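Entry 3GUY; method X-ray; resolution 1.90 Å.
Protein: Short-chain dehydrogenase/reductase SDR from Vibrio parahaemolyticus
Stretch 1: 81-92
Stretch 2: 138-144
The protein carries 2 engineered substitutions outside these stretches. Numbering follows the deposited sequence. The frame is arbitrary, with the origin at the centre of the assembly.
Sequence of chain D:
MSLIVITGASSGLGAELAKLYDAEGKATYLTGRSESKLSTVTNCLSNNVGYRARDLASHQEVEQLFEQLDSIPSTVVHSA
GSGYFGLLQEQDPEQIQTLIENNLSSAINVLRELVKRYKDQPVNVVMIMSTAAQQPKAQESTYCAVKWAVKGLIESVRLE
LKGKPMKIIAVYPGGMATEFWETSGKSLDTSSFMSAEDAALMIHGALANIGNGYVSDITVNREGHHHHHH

Stretch 1 (81-92) GSGYFGLLQEQD
Stretch 2, residues 138-144: AQESTYC

The two stretches, at least 48 residues apart in sequence where they touch, form a mixed contact in which one direct backbone hydrogen bond, one side-chain hydrogen bond and two bridging waters lie beside an aromatic edge-to-face pair, burying 522 Å² in all. Stretch 1 runs as an extended loop from G81 to L87, makes a short 3-10 segment at 88-90 and leaves it at Q91. Stretch 2 approaches as a loop and enters a helix at S141, with E140 in the N-cap position; C144 N closes the first turn on E140 O at 2.7 Å. The closest CA approach is G86 to Q139, 4.4 Å; the CA atoms of F85 and E140 are 5.1 Å apart, those of Y84 and Y143 6.5 Å, and those of L88 and S141 6.6 Å. From Y84 to G86 the nearest CA partners thus run backward, from Y143 through E140 to Q139, before L88 returns to S141. Q139 (94 Å²), F85 (66 Å²) and Y143 (64 Å²) are covered most by the other stretch.

Here G86 N donates to Q139 O (2.9 Å, 167° at the hydrogen), while Q139 CA approaches G86 O at 3.5 Å in a CA-H...O contact. G86 adopts phi/psi 126/165, where a CB would be jammed against the carbonyl oxygen of F85, so the backbone itself calls for glycine. Q139 has a positive phi (71/12); its side chain (chi1 m, chi2 t) extends past L87, with NE2 3.8 Å from L87 CG.

The CA-to-CB bond of F85 (-143/174, chi1 m, chi2 -77°) points sideways, but its ring comes nearer to stretch 2. The ring edge is directed at the face of Y143, with centroids 5.1 Å apart, planes at 60° and F85 CE1 3.7 Å from Y143 CG. F85 CD1 also packs 3.6 Å from E140 CG, using the aliphatic part of an acidic side chain (chi1 m, chi2 t). The CA-to-CB bond of Y143 (chi1 t, chi2 65°) points toward stretch 1, and its ring edge meets the backbone of S82, with Y143 CE1 3.4 Å from S82 O.

The CA-to-CB bond of Q91 (chi1 m, chi2 t, chi3 11°) points toward stretch 2, and both ends of its amide are used: OE1 accepts from T142 OG1 at 2.7 Å, and NE2 donates to G86 O at 2.8 Å, bracing its own loop. T142 takes chi1 p; its hydroxyl suits the site because it can donate to Q91 OE1 and accept from water 1. That water donates to Y84 O (2.6 Å) and T142 OG1 (2.7 Å) and accepts from Q91 NE2 (3.1 Å) and Y143 N (3.0 Å). Water 2 likewise donates to G86 O (2.8 Å) and accepts from S141 N (3.0 Å), so both waters engage amides at the start of the helix.

Buried L88 (chi1 t, chi2 p) packs its CD1 against the helix start, 3.5 Å from S141 OG and 3.9 Å from T142 CG2. The 3-10 segment is fixed by E90 N to L87 O (2.8 Å) and Q91 N to L88 O (3.0 Å). Y84 (chi1 t, chi2 68°) ties the loop to its own end, its OH accepting from D92 N at 2.8 Å.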

# COMPACT_ATOMS: atom_id res chain seq x y z
N GLY D 81 -22.56 -7.35 1.06
CA GLY D 81 -21.75 -6.85 2.15
C GLY D 81 -22.58 -6.05 3.08
O GLY D 81 -23.79 -5.86 2.83
N SER D 82 -21.96 -5.59 4.15
CA SER D 82 -22.67 -4.81 5.15
C SER D 82 -21.66 -4.02 5.95
O SER D 82 -20.47 -4.29 5.87
CB SER D 82 -23.52 -5.70 6.04
OG SER D 82 -22.75 -6.53 6.91
N GLY D 83 -22.14 -3.01 6.65
CA GLY D 83 -21.32 -2.13 7.44
C GLY D 83 -21.60 -2.34 8.90
O GLY D 83 -22.67 -2.83 9.31
N TYR D 84 -20.60 -2.01 9.71
CA TYR D 84 -20.79 -1.87 11.12
C TYR D 84 -19.62 -1.09 11.64
O TYR D 84 -18.49 -1.32 11.21
CB TYR D 84 -20.86 -3.23 11.80
CG TYR D 84 -20.98 -3.18 13.31
CD1 TYR D 84 -22.14 -2.70 13.92
CD2 TYR D 84 -19.97 -3.68 14.11
CE1 TYR D 84 -22.28 -2.70 15.33
CE2 TYR D 84 -20.08 -3.70 15.48
CZ TYR D 84 -21.23 -3.19 16.09
OH TYR D 84 -21.28 -3.22 17.44
N PHE D 85 -19.87 -0.16 12.56
CA PHE D 85 -18.86 0.84 12.90
C PHE D 85 -18.84 1.19 14.39
O PHE D 85 -19.70 0.75 15.14
CB PHE D 85 -19.17 2.06 12.09
CG PHE D 85 -19.25 1.80 10.62
CD1 PHE D 85 -18.09 1.64 9.89
CD2 PHE D 85 -20.48 1.70 9.97
CE1 PHE D 85 -18.15 1.39 8.51
CE2 PHE D 85 -20.56 1.45 8.62
CZ PHE D 85 -19.39 1.29 7.89
N GLY D 86 -17.86 2.01 14.77
CA GLY D 86 -17.67 2.49 16.14
C GLY D 86 -16.26 2.20 16.64
O GLY D 86 -15.53 1.39 16.08
N LEU D 87 -15.87 2.86 17.73
CA LEU D 87 -14.61 2.62 18.36
C LEU D 87 -14.54 1.12 18.71
O LEU D 87 -15.56 0.55 19.14
CB LEU D 87 -14.50 3.47 19.62
CG LEU D 87 -14.26 4.97 19.48
CD1 LEU D 87 -14.41 5.65 20.86
CD2 LEU D 87 -12.87 5.23 18.84
N LEU D 88 -13.37 0.50 18.56
CA LEU D 88 -13.27 -0.95 18.69
C LEU D 88 -13.83 -1.46 20.06
O LEU D 88 -14.57 -2.45 20.11
CB LEU D 88 -11.84 -1.44 18.45
CG LEU D 88 -11.59 -2.96 18.51
CD1 LEU D 88 -12.36 -3.73 17.40
CD2 LEU D 88 -10.06 -3.31 18.42
N GLN D 89 -13.50 -0.77 21.15
CA GLN D 89 -13.95 -1.18 22.47
C GLN D 89 -15.48 -1.08 22.62
O GLN D 89 -16.05 -1.74 23.50
CB GLN D 89 -13.24 -0.38 23.56
CG GLN D 89 -13.71 1.10 23.70
CD GLN D 89 -12.90 2.09 22.86
OE1 GLN D 89 -12.82 3.28 23.21
NE2 GLN D 89 -12.27 1.62 21.78
N GLU D 90 -16.14 -0.27 21.80
CA GLU D 90 -17.61 -0.12 21.84
C GLU D 90 -18.29 -1.14 20.97
O GLU D 90 -19.50 -1.28 21.03
CB GLU D 90 -18.09 1.21 21.25
CG GLU D 90 -17.23 2.39 21.43
CD GLU D 90 -17.40 3.03 22.77
OE1 GLU D 90 -17.16 4.26 22.86
OE2 GLU D 90 -17.77 2.29 23.70
N GLN D 91 -17.55 -1.83 20.11
CA GLN D 91 -18.19 -2.75 19.19
C GLN D 91 -18.62 -4.05 19.86
O GLN D 91 -17.92 -4.60 20.71
CB GLN D 91 -17.28 -3.02 17.98
CG GLN D 91 -17.13 -1.79 17.07
CD GLN D 91 -16.52 -2.16 15.70
OE1 GLN D 91 -16.40 -3.33 15.34
NE2 GLN D 91 -16.17 -1.13 14.92
N ASP D 92 -19.77 -4.54 19.45
CA ASP D 92 -20.34 -5.76 20.00
C ASP D 92 -19.75 -6.96 19.23
O ASP D 92 -19.81 -7.00 18.03
CB ASP D 92 -21.86 -5.64 19.83
CG ASP D 92 -22.61 -6.92 20.19
OD1 ASP D 92 -22.00 -7.97 20.46
OD2 ASP D 92 -23.86 -6.83 20.15
N ALA D 138 -10.35 5.40 11.47
CA ALA D 138 -10.88 5.47 12.83
C ALA D 138 -12.37 5.15 12.89
O ALA D 138 -13.17 5.65 12.09
CB ALA D 138 -10.62 6.88 13.46
N GLN D 139 -12.71 4.32 13.84
CA GLN D 139 -14.08 3.84 14.06
C GLN D 139 -14.59 2.87 12.99
O GLN D 139 -15.73 2.56 12.93
CB GLN D 139 -15.04 4.98 14.30
CG GLN D 139 -14.54 5.88 15.36
CD GLN D 139 -15.66 6.74 15.98
OE1 GLN D 139 -16.81 6.65 15.59
NE2 GLN D 139 -15.30 7.55 16.93
N GLU D 140 -13.70 2.38 12.16
CA GLU D 140 -14.11 1.42 11.15
C GLU D 140 -13.15 0.24 11.14
O GLU D 140 -12.93 -0.40 10.09
CB GLU D 140 -14.14 2.10 9.76
CG GLU D 140 -14.93 3.35 9.67
CD GLU D 140 -15.06 3.86 8.24
OE1 GLU D 140 -15.05 3.07 7.24
OE2 GLU D 140 -15.22 5.08 8.14
N SER D 141 -12.58 -0.07 12.29
CA SER D 141 -11.44 -0.96 12.30
C SER D 141 -11.80 -2.36 11.75
O SER D 141 -11.02 -2.94 11.04
CB SER D 141 -10.82 -1.05 13.67
OG SER D 141 -11.66 -1.68 14.62
N THR D 142 -12.93 -2.91 12.16
CA THR D 142 -13.36 -4.26 11.70
C THR D 142 -13.93 -4.24 10.28
O THR D 142 -13.87 -5.25 9.56
CB THR D 142 -14.41 -4.84 12.64
OG1 THR D 142 -15.47 -3.86 12.82
CG2 THR D 142 -13.75 -5.20 14.01
N TYR D 143 -14.51 -3.11 9.90
CA TYR D 143 -14.94 -2.88 8.50
C TYR D 143 -13.75 -2.85 7.58
O TYR D 143 -13.73 -3.59 6.61
CB TYR D 143 -15.72 -1.60 8.33
CG TYR D 143 -16.34 -1.44 6.97
CD1 TYR D 143 -17.34 -2.32 6.52
CD2 TYR D 143 -15.93 -0.44 6.12
CE1 TYR D 143 -17.91 -2.19 5.26
CE2 TYR D 143 -16.53 -0.27 4.88
CZ TYR D 143 -17.52 -1.16 4.45
OH TYR D 143 -18.09 -1.03 3.21
N CYS D 144 -12.73 -2.07 7.94
CA CYS D 144 -11.50 -2.08 7.20
C CYS D 144 -10.94 -3.48 7.21
O CYS D 144 -10.48 -4.00 6.17
CB CYS D 144 -10.47 -1.09 7.77
SG CYS D 144 -10.86 0.64 7.51
O HOH W 1 -15.94 -1.39 11.88
O HOH W 2 -12.99 0.64 15.21